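Local coordinates for putative sugar kinase PH1459 (Pyrococcus horikoshii, PDB 3EWM), which probably phosphorylates a sugar, possibly fructose, with ATP as a carbohydrate kinase of the PfkB family, at the interface of chains A and B. Sequence-based numbering; all coordinates share one arbitrary frame. Chains: chain A/B, Uncharacterized sugar kinase PH1459.

The four contacts form one continuous band across a two-fold symmetric interface. Neighbours share residues: A:Pro60 belongs to contacts 1 and 2, whose C-alpha centres lie about 10 Å apart, A:Phe61 to contacts 2 and 3, and A:Phe28 to contacts 3 and 4, the last two pairs each about 12 Å apart. Contacts 1 and 4 are the most distant, at about 22 Å. Helix 60-71 of chain A enters contacts 1, 2 and 3, and its copy in chain B enters contact 4, which repeats parts of the others with the chains exchanged. Strands 27-33 pair at the centre, in keeping with a probable dimer.

Contact 1: the interface of chains A and B. Residues chain A 60, 63-64, 67; chain B 21, 23.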
loop_
_atom_site.group_PDB
_atom_site.type_symbol
_atom_site.label_atom_id
_atom_site.label_comp_id
_atom_site.label_asym_id
_atom_site.label_seq_id
_atom_site.Cartn_x
_atom_site.Cartn_y
_atom_site.Cartn_z
ATOM N N PRO A 60 9.463 5.359 -6.008
ATOM C CA PRO A 60 10.414 5.648 -4.946
ATOM C C PRO A 60 10.630 4.468 -4.008
ATOM O O PRO A 60 11.714 4.312 -3.460
ATOM C CB PRO A 60 9.743 6.776 -4.178
ATOM C CG PRO A 60 8.913 7.476 -5.241
ATOM C CD PRO A 60 8.347 6.320 -6.007
ATOM N N GLU A 63 12.931 2.014 -5.690
ATOM C CA GLU A 63 14.299 2.537 -5.560
ATOM C C GLU A 63 14.864 2.359 -4.170
ATOM O O GLU A 63 15.995 1.956 -4.025
ATOM C CB GLU A 63 14.335 4.016 -5.923
ATOM C CG GLU A 63 14.137 4.241 -7.402
ATOM C CD GLU A 63 13.592 5.617 -7.708
ATOM O OE1 GLU A 63 13.848 6.554 -6.917
ATOM O OE2 GLU A 63 12.912 5.758 -8.751
ATOM N N TYR A 64 14.056 2.657 -3.149
ATOM C CA TYR A 64 14.457 2.449 -1.769
ATOM C C TYR A 64 14.889 1.025 -1.499
ATOM O O TYR A 64 15.955 0.788 -0.931
ATOM C CB TYR A 64 13.317 2.829 -0.832
ATOM C CG TYR A 64 13.478 2.412 0.596
ATOM C CD1 TYR A 64 14.306 3.125 1.466
ATOM C CD2 TYR A 64 12.768 1.321 1.103
ATOM C CE1 TYR A 64 14.427 2.758 2.787
ATOM C CE2 TYR A 64 12.882 0.953 2.423
ATOM C CZ TYR A 64 13.724 1.678 3.255
ATOM O OH TYR A 64 13.839 1.324 4.579
ATOM N N GLU A 67 18.148 0.131 -3.140
ATOM C CA GLU A 67 19.251 0.829 -2.457
ATOM C C GLU A 67 19.604 0.166 -1.136
ATOM O O GLU A 67 20.777 -0.015 -0.840
ATOM C CB GLU A 67 18.918 2.299 -2.232
ATOM C CG GLU A 67 19.025 3.164 -3.501
ATOM C CD GLU A 67 18.652 4.624 -3.251
ATOM O OE1 GLU A 67 18.409 4.989 -2.069
ATOM O OE2 GLU A 67 18.544 5.386 -4.246
ATOM N N ASP B 21 12.364 12.921 -0.140
ATOM C CA ASP B 21 11.720 12.114 -1.169
ATOM C C ASP B 21 11.055 10.940 -0.478
ATOM O O ASP B 21 11.559 10.418 0.506
ATOM C CB ASP B 21 12.716 11.579 -2.209
ATOM C CG ASP B 21 12.007 11.033 -3.475
ATOM O OD1 ASP B 21 11.693 9.812 -3.555
ATOM O OD2 ASP B 21 11.730 11.846 -4.397
ATOM N N LYS B 23 11.167 8.022 -1.280
ATOM C CA LYS B 23 12.156 6.964 -1.205
ATOM C C LYS B 23 12.789 6.930 0.193
ATOM O O LYS B 23 13.018 5.862 0.746
ATOM C CB LYS B 23 13.241 7.150 -2.265
ATOM C CG LYS B 23 14.377 6.122 -2.201
ATOM C CD LYS B 23 15.415 6.353 -3.274
ATOM C CE LYS B 23 16.300 7.543 -2.919
ATOM N NZ LYS B 23 17.214 7.844 -4.033
HETATM O O HOH W 1 12.712 8.960 -5.933
HETATM O O HOH W 2 16.321 7.151 -6.470
#
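B:Lys23 leaves its loop with CG anti to the backbone N (chi1 176°) and turns at its third torsion (76°), which carries its ammonium group to A:Glu67, whose own chain runs extended from helix 60-71. NZ forms a salt bridge and hydrogen bond with the carboxylate oxygen OE2 of A:Glu67 at 2.8 Å, meeting the syn lone pair, the one facing the other oxygen. The two side chains cross at about a right angle. A long, flexible lysine suits this place because its methylenes pack on the helix while its charged tip finds the acid: CG lies 3.7 Å from CA of A:Tyr64, and CD lies 3.7 Å from CB of A:Glu63. A:Glu63 works through solvent. Its OE1 binds two waters, one also held by NZ of B:Lys23 at 2.7 Å, the other by OD1 of B:Asp21 at 2.7 Å; water thus bridges the two carboxylates, which probably eases any repulsion between them. An alanine in place of B:Lys23 would probably leave the carboxylate of A:Glu67 without its charged mate and open a gap along the helix surface. A:Pro60, at the helix start, packs its CB and CG beside OD1 of B:Asp21, and CB also against the backbone N of B:Lys23. That aspartate braces the loop from within: its OD1 accepts a hydrogen bond from the backbone N of B:Lys23 at 2.9 Å, on the anti side and 22° out of the carboxylate plane.

Contact 2: the interface of chains A and B. Residues chain A 59-61, 86-87; chain B 102-105.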
loop_
_atom_site.group_PDB
_atom_site.type_symbol
_atom_site.label_atom_id
_atom_site.label_comp_id
_atom_site.label_asym_id
_atom_site.label_seq_id
_atom_site.Cartn_x
_atom_site.Cartn_y
_atom_site.Cartn_z
ATOM N N ASP A 59 9.138 3.144 -8.917
ATOM C CA ASP A 59 8.651 4.146 -7.988
ATOM C C ASP A 59 9.667 4.339 -6.866
ATOM O O ASP A 59 10.642 3.587 -6.789
ATOM C CB ASP A 59 7.228 3.814 -7.509
ATOM C CG ASP A 59 7.100 2.447 -6.832
ATOM O OD1 ASP A 59 7.920 2.108 -5.963
ATOM O OD2 ASP A 59 6.121 1.735 -7.147
ATOM N N PRO A 60 9.463 5.359 -6.008
ATOM C CA PRO A 60 10.414 5.648 -4.946
ATOM C C PRO A 60 10.630 4.468 -4.008
ATOM O O PRO A 60 11.714 4.312 -3.460
ATOM C CB PRO A 60 9.743 6.776 -4.178
ATOM C CG PRO A 60 8.913 7.476 -5.241
ATOM C CD PRO A 60 8.347 6.320 -6.007
ATOM N N PHE A 61 9.587 3.665 -3.821
ATOM C CA PHE A 61 9.664 2.546 -2.889
ATOM C C PHE A 61 10.508 1.441 -3.484
ATOM O O PHE A 61 11.278 0.798 -2.784
ATOM C CB PHE A 61 8.262 2.064 -2.490
ATOM C CG PHE A 61 7.574 2.968 -1.482
ATOM C CD1 PHE A 61 8.228 4.108 -0.968
ATOM C CD2 PHE A 61 6.294 2.676 -1.032
ATOM C CE1 PHE A 61 7.620 4.927 -0.024
ATOM C CE2 PHE A 61 5.678 3.492 -0.085
ATOM C CZ PHE A 61 6.339 4.617 0.418
ATOM N N HIS A 86 2.808 -1.151 -8.737
ATOM C CA HIS A 86 3.581 -0.453 -7.729
ATOM C C HIS A 86 4.309 -1.453 -6.859
ATOM O O HIS A 86 3.961 -2.632 -6.819
ATOM C CB HIS A 86 2.671 0.455 -6.911
ATOM C CG HIS A 86 2.025 1.503 -7.754
ATOM N ND1 HIS A 86 0.694 1.459 -8.112
ATOM C CD2 HIS A 86 2.558 2.560 -8.409
ATOM C CE1 HIS A 86 0.427 2.474 -8.915
ATOM N NE2 HIS A 86 1.543 3.157 -9.110
ATOM N N THR A 87 5.334 -0.954 -6.193
ATOM C CA THR A 87 6.133 -1.740 -5.290
ATOM C C THR A 87 5.246 -2.364 -4.216
ATOM O O THR A 87 4.335 -1.720 -3.687
ATOM C CB THR A 87 7.198 -0.838 -4.662
ATOM O OG1 THR A 87 8.091 -0.378 -5.693
ATOM C CG2 THR A 87 7.980 -1.585 -3.616
ATOM N N LEU B 102 2.675 8.867 -3.958
ATOM C CA LEU B 102 2.749 7.588 -4.613
ATOM C C LEU B 102 1.387 6.986 -4.354
ATOM O O LEU B 102 1.088 6.544 -3.229
ATOM C CB LEU B 102 3.859 6.716 -4.012
ATOM C CG LEU B 102 3.872 5.294 -4.595
ATOM C CD1 LEU B 102 4.086 5.309 -6.099
ATOM C CD2 LEU B 102 4.894 4.389 -3.901
ATOM N N LEU B 103 0.557 6.999 -5.385
ATOM C CA LEU B 103 -0.805 6.534 -5.255
ATOM C C LEU B 103 -0.929 5.130 -5.832
ATOM O O LEU B 103 -0.546 4.883 -6.981
ATOM C CB LEU B 103 -1.770 7.510 -5.949
ATOM C CG LEU B 103 -3.257 7.126 -6.001
ATOM C CD1 LEU B 103 -4.117 8.376 -5.964
ATOM C CD2 LEU B 103 -3.615 6.283 -7.220
ATOM N N TYR B 104 -1.512 4.237 -5.040
ATOM C CA TYR B 104 -1.693 2.846 -5.427
ATOM C C TYR B 104 -3.015 2.771 -6.149
ATOM O O TYR B 104 -4.058 3.050 -5.568
ATOM C CB TYR B 104 -1.652 1.920 -4.199
ATOM C CG TYR B 104 -0.214 1.616 -3.860
ATOM C CD1 TYR B 104 0.654 2.634 -3.445
ATOM C CD2 TYR B 104 0.302 0.341 -4.037
ATOM C CE1 TYR B 104 1.991 2.372 -3.184
ATOM C CE2 TYR B 104 1.621 0.066 -3.773
ATOM C CZ TYR B 104 2.471 1.090 -3.366
ATOM O OH TYR B 104 3.789 0.841 -3.120
ATOM N N ASP B 105 -2.945 2.465 -7.437
ATOM C CA ASP B 105 -4.110 2.605 -8.295
ATOM C C ASP B 105 -4.949 1.340 -8.340
ATOM O O ASP B 105 -6.136 1.408 -8.694
ATOM C CB ASP B 105 -3.702 3.056 -9.711
ATOM C CG ASP B 105 -2.906 1.980 -10.457
ATOM O OD1 ASP B 105 -2.212 1.209 -9.781
ATOM O OD2 ASP B 105 -2.985 1.898 -11.705
#
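The start of helix 60-71 and the loop residues A:His86 and A:Thr87 of chain A meet strand 100-103 of chain B and the loop that follows it. The forked tip of B:Leu102 is divided between two neighbours: CD2 sits over a face of the A:Phe61 ring, 4.0 Å from its centroid and toward the rim, while CD1 touches CB of A:Asp59 at 3.8 Å. A branched aliphatic side chain suits a place where two different neighbours are met at once. The side chain of A:His86 runs antiparallel alongside B:Leu102, its CD2 3.9 Å from CD1 of the leucine. Its imidazole lies beside the carbonyl of B:Leu103 and the carboxylate of B:Asp105, ring and carboxylate planes 83° apart. The methylene of A:His86 lies over the B:Tyr104 ring, its CB 3.7 Å from the ring centroid, and this packing probably helps to position the phenol. The tyrosine hydroxyl OH donates to the backbone carbonyl O of A:Thr87 at 2.7 Å, tilted 19° from the carbonyl plane; a tyrosine thus supplies both a flat apolar face and a donor at its far end. On the chain A side, A:Asp59 steadies the loop. Its chi1 of 58° places CG between the backbone N and the carbonyl carbon, and both oxygens bind A:Thr87. OD2 accepts a hydrogen bond from the backbone N at 3.0 Å through its syn lone pair, and OD1 accepts one from the threonine hydroxyl OG1 at 2.5 Å.

Contact 3: the interface of chains A and B. Residues chain A 14, 28-30, 61; chain B 14, 26-28, 91.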
loop_
_atom_site.group_PDB
_atom_site.type_symbol
_atom_site.label_atom_id
_atom_site.label_comp_id
_atom_site.label_asym_id
_atom_site.label_seq_id
_atom_site.Cartn_x
_atom_site.Cartn_y
_atom_site.Cartn_z
ATOM N N LEU A 14 5.406 -1.610 6.230
ATOM C CA LEU A 14 5.020 -0.421 6.975
ATOM C C LEU A 14 4.657 -0.906 8.356
ATOM O O LEU A 14 3.632 -1.536 8.567
ATOM C CB LEU A 14 3.887 0.304 6.278
ATOM C CG LEU A 14 4.516 0.946 5.035
ATOM C CD1 LEU A 14 3.629 0.763 3.803
ATOM C CD2 LEU A 14 4.870 2.387 5.303
ATOM N N PHE A 28 3.377 4.428 11.008
ATOM C CA PHE A 28 4.059 3.304 10.400
ATOM C C PHE A 28 5.458 3.695 9.991
ATOM O O PHE A 28 5.648 4.667 9.247
ATOM C CB PHE A 28 3.315 2.833 9.163
ATOM C CG PHE A 28 1.942 2.356 9.444
ATOM C CD1 PHE A 28 1.724 1.047 9.852
ATOM C CD2 PHE A 28 0.855 3.222 9.333
ATOM C CE1 PHE A 28 0.436 0.592 10.108
ATOM C CE2 PHE A 28 -0.435 2.774 9.597
ATOM C CZ PHE A 28 -0.646 1.466 9.983
ATOM N N GLU A 29 6.424 2.928 10.496
ATOM C CA GLU A 29 7.797 2.982 10.044
ATOM C C GLU A 29 8.004 2.168 8.763
ATOM O O GLU A 29 7.588 1.005 8.677
ATOM C CB GLU A 29 8.699 2.416 11.128
ATOM C CG GLU A 29 9.629 3.412 11.733
ATOM C CD GLU A 29 10.789 2.742 12.422
ATOM O OE1 GLU A 29 10.539 1.830 13.218
ATOM O OE2 GLU A 29 11.953 3.107 12.134
ATOM N N LYS A 30 8.685 2.774 7.797
ATOM C CA LYS A 30 8.950 2.144 6.512
ATOM C C LYS A 30 10.270 1.383 6.589
ATOM O O LYS A 30 11.306 1.934 6.971
ATOM C CB LYS A 30 8.976 3.198 5.393
ATOM C CG LYS A 30 9.720 2.803 4.109
ATOM C CD LYS A 30 9.390 3.791 2.964
ATOM C CE LYS A 30 10.637 4.156 2.149
ATOM N NZ LYS A 30 11.673 4.900 2.973
ATOM N N PHE A 61 9.587 3.665 -3.821
ATOM C CA PHE A 61 9.664 2.546 -2.889
ATOM C C PHE A 61 10.508 1.441 -3.484
ATOM O O PHE A 61 11.278 0.798 -2.784
ATOM C CB PHE A 61 8.262 2.064 -2.490
ATOM C CG PHE A 61 7.574 2.968 -1.482
ATOM C CD1 PHE A 61 8.228 4.108 -0.968
ATOM C CD2 PHE A 61 6.294 2.676 -1.032
ATOM C CE1 PHE A 61 7.620 4.927 -0.024
ATOM C CE2 PHE A 61 5.678 3.492 -0.085
ATOM C CZ PHE A 61 6.339 4.617 0.418
ATOM N N LEU B 14 -1.143 8.193 3.739
ATOM C CA LEU B 14 0.023 7.918 4.578
ATOM C C LEU B 14 0.936 9.104 4.418
ATOM O O LEU B 14 1.657 9.249 3.441
ATOM C CB LEU B 14 0.674 6.595 4.179
ATOM C CG LEU B 14 -0.390 5.591 4.649
ATOM C CD1 LEU B 14 -0.758 4.565 3.583
ATOM C CD2 LEU B 14 -0.025 4.983 6.000
ATOM N N ARG B 26 10.919 7.754 6.349
ATOM C CA ARG B 26 10.984 6.593 7.224
ATOM C C ARG B 26 9.714 6.403 8.046
ATOM O O ARG B 26 9.462 5.309 8.580
ATOM C CB ARG B 26 12.174 6.766 8.174
ATOM C CG ARG B 26 13.518 6.723 7.481
ATOM C CD ARG B 26 14.668 7.211 8.382
ATOM N NE ARG B 26 14.732 8.675 8.442
ATOM C CZ ARG B 26 15.783 9.374 8.865
ATOM N NH1 ARG B 26 16.886 8.754 9.258
ATOM N NH2 ARG B 26 15.730 10.702 8.877
ATOM N N LEU B 27 8.939 7.476 8.185
ATOM C CA LEU B 27 7.767 7.481 9.046
ATOM C C LEU B 27 6.565 8.138 8.380
ATOM O O LEU B 27 6.638 9.294 7.936
ATOM C CB LEU B 27 8.075 8.190 10.366
ATOM C CG LEU B 27 7.010 8.143 11.475
ATOM C CD1 LEU B 27 6.642 6.712 11.914
ATOM C CD2 LEU B 27 7.445 8.968 12.684
ATOM N N PHE B 28 5.453 7.404 8.371
ATOM C CA PHE B 28 4.190 7.874 7.825
ATOM C C PHE B 28 3.084 7.898 8.875
ATOM O O PHE B 28 2.962 6.976 9.696
ATOM C CB PHE B 28 3.742 6.982 6.676
ATOM C CG PHE B 28 4.666 7.014 5.494
ATOM C CD1 PHE B 28 4.510 7.968 4.501
ATOM C CD2 PHE B 28 5.720 6.121 5.405
ATOM C CE1 PHE B 28 5.352 8.009 3.416
ATOM C CE2 PHE B 28 6.584 6.156 4.313
ATOM C CZ PHE B 28 6.395 7.111 3.317
ATOM N N PHE B 91 0.769 7.401 -0.522
ATOM C CA PHE B 91 1.873 7.884 0.311
ATOM C C PHE B 91 2.166 9.282 -0.130
ATOM O O PHE B 91 2.403 9.519 -1.311
ATOM C CB PHE B 91 3.081 6.999 0.136
ATOM C CG PHE B 91 2.839 5.605 0.575
ATOM C CD1 PHE B 91 3.114 5.222 1.890
ATOM C CD2 PHE B 91 2.263 4.685 -0.302
ATOM C CE1 PHE B 91 2.861 3.924 2.320
ATOM C CE2 PHE B 91 1.990 3.396 0.121
ATOM C CZ PHE B 91 2.299 3.013 1.436
#
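Strand 27-33 of each chain runs antiparallel to its partner, flanked by A:Leu14 and B:Leu14 of strands 11-16, by B:Phe91 of strand 88-93 and by A:Phe61 of helix 60-71. Such joining of sheets through the lid, often termed a beta-clasp, is known from some PfkB-family (ribokinase-like) dimers; whether this protein uses it in solution the structure alone does not show. At the two-fold, A:Phe28 pairs with B:Phe28 through the backbone, and each N donates to the other's carbonyl O, both at 2.9 Å. Two residues along, the N of A:Lys30 donates to the O of B:Arg26 at 2.8 Å. Beside this pairing lies an aromatic cluster. A:Phe61 meets B:Phe91 edge-to-face, centroids 4.7 Å apart and planes at 72°, with its CE2 over the centre of the B:Phe91 ring. B:Leu14 CD1 lies over the opposite face of that ring, which is therefore held from both sides. B:Phe91 points its CZ at CD1 of A:Leu14, tip to tip, at 3.5 Å. Phenylalanine suits the position because one flat, apolar group offers both faces and a rim. An alanine in place of B:Phe91 would probably open a gap beneath A:Phe61, leaving that ring freer to turn. B:Phe28, with CG anti to the carbonyl carbon (chi1 -64°), brings its CZ to CZ of A:Phe61 at 3.8 Å. CB of A:Lys30 lies in plane at the edge of the B:Phe28 ring, 4.0 Å from CE2.

Contact 4: the interface of chains A and B. Residues chain A 22-23, 28, 102; chain B 30, 60-61.
Apolar packing dominates where A:Leu22, A:Phe28 and A:Leu102 of chain A contact B:Phe61 at the start of helix 60-71, part of a lid-to-lid interface of the kind seen in some PfkB-family dimers. Several of these pairs are twins, with the chains exchanged, of ones in contacts 2 and 3: A:Leu102 over a face of B:Phe61, A:Phe28 tip to tip with the same ring, and the aliphatic stem of B:Lys30 at the edge of A:Phe28. What A:Leu22 adds is its backbone. Its carbonyl O lies in the plane of the B:Phe61 ring, at the edge, 3.5 Å from CE1, where the weakly positive ring hydrogens probably favour it. A rigid aromatic suits this spot because its face takes a methyl group while its rim takes an oxygen. Within chain A, CD2 of A:Leu22 lies in plane at the edge of the A:Phe28 ring. A proline, B:Pro60, suits the first turn of a helix, and its CB packs on A:Lys23 CA at 3.9 Å and on A:Leu22 CB at 4.0 Å. Hydrogen bonding across the patch comes from B:Lys30. Its chain bends at the third and fourth torsions (143° and -71°), bringing the ammonium NZ to the backbone O of A:Lys23 at 2.8 Å. NZ stands above the carbonyl plane, 47° out of it, and so does not sit on a lone pair of that oxygen.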
loop_
_atom_site.group_PDB
_atom_site.type_symbol
_atom_site.label_atom_id
_atom_site.label_comp_id
_atom_site.label_asym_id
_atom_site.label_seq_id
_atom_site.Cartn_x
_atom_site.Cartn_y
_atom_site.Cartn_z
ATOM N N LEU A 22 -4.491 -2.653 13.290
ATOM C CA LEU A 22 -4.118 -1.842 12.126
ATOM C C LEU A 22 -5.117 -0.743 11.824
ATOM O O LEU A 22 -4.739 0.337 11.369
ATOM C CB LEU A 22 -3.993 -2.710 10.867
ATOM C CG LEU A 22 -2.752 -3.583 10.781
ATOM C CD1 LEU A 22 -2.899 -4.513 9.581
ATOM C CD2 LEU A 22 -1.516 -2.690 10.680
ATOM N N LYS A 23 -6.394 -1.034 12.052
ATOM C CA LYS A 23 -7.435 -0.034 11.902
ATOM C C LYS A 23 -7.049 1.251 12.628
ATOM O O LYS A 23 -7.233 2.359 12.088
ATOM C CB LYS A 23 -8.770 -0.564 12.416
ATOM C CG LYS A 23 -9.947 0.383 12.263
ATOM C CD LYS A 23 -11.236 -0.309 12.674
ATOM C CE LYS A 23 -11.354 -0.377 14.188
ATOM N NZ LYS A 23 -12.548 -1.157 14.612
ATOM N N PHE A 28 3.377 4.428 11.008
ATOM C CA PHE A 28 4.059 3.304 10.400
ATOM C C PHE A 28 5.458 3.695 9.991
ATOM O O PHE A 28 5.648 4.667 9.247
ATOM C CB PHE A 28 3.315 2.833 9.163
ATOM C CG PHE A 28 1.942 2.356 9.444
ATOM C CD1 PHE A 28 1.724 1.047 9.852
ATOM C CD2 PHE A 28 0.855 3.222 9.333
ATOM C CE1 PHE A 28 0.436 0.592 10.108
ATOM C CE2 PHE A 28 -0.435 2.774 9.597
ATOM C CZ PHE A 28 -0.646 1.466 9.983
ATOM N N LEU A 102 -1.740 -6.282 6.612
ATOM C CA LEU A 102 -2.594 -6.004 5.479
ATOM C C LEU A 102 -1.655 -5.891 4.324
ATOM O O LEU A 102 -0.932 -4.903 4.192
ATOM C CB LEU A 102 -3.384 -4.721 5.662
ATOM C CG LEU A 102 -4.200 -4.207 4.472
ATOM C CD1 LEU A 102 -5.235 -5.241 3.952
ATOM C CD2 LEU A 102 -4.868 -2.913 4.892
ATOM N N LYS B 30 -0.959 7.853 9.327
ATOM C CA LYS B 30 -2.203 7.491 8.668
ATOM C C LYS B 30 -3.336 8.493 8.944
ATOM O O LYS B 30 -3.642 8.834 10.104
ATOM C CB LYS B 30 -2.575 6.063 9.076
ATOM C CG LYS B 30 -4.028 5.680 9.027
ATOM C CD LYS B 30 -4.170 4.173 9.149
ATOM C CE LYS B 30 -5.406 3.803 9.963
ATOM N NZ LYS B 30 -5.221 4.122 11.403
ATOM N N PRO B 60 -8.987 -3.573 7.523
ATOM C CA PRO B 60 -8.941 -2.627 8.632
ATOM C C PRO B 60 -8.887 -1.176 8.178
ATOM O O PRO B 60 -9.381 -0.316 8.880
ATOM C CB PRO B 60 -7.655 -3.017 9.373
ATOM C CG PRO B 60 -7.497 -4.465 9.073
ATOM C CD PRO B 60 -7.915 -4.582 7.636
ATOM N N PHE B 61 -8.301 -0.913 7.014
ATOM C CA PHE B 61 -8.227 0.452 6.497
ATOM C C PHE B 61 -9.578 0.964 5.991
ATOM O O PHE B 61 -9.918 2.153 6.165
ATOM C CB PHE B 61 -7.128 0.576 5.439
ATOM C CG PHE B 61 -5.734 0.587 6.018
ATOM C CD1 PHE B 61 -5.535 0.556 7.403
ATOM C CD2 PHE B 61 -4.625 0.679 5.183
ATOM C CE1 PHE B 61 -4.243 0.578 7.951
ATOM C CE2 PHE B 61 -3.342 0.717 5.709
ATOM C CZ PHE B 61 -3.145 0.659 7.101
#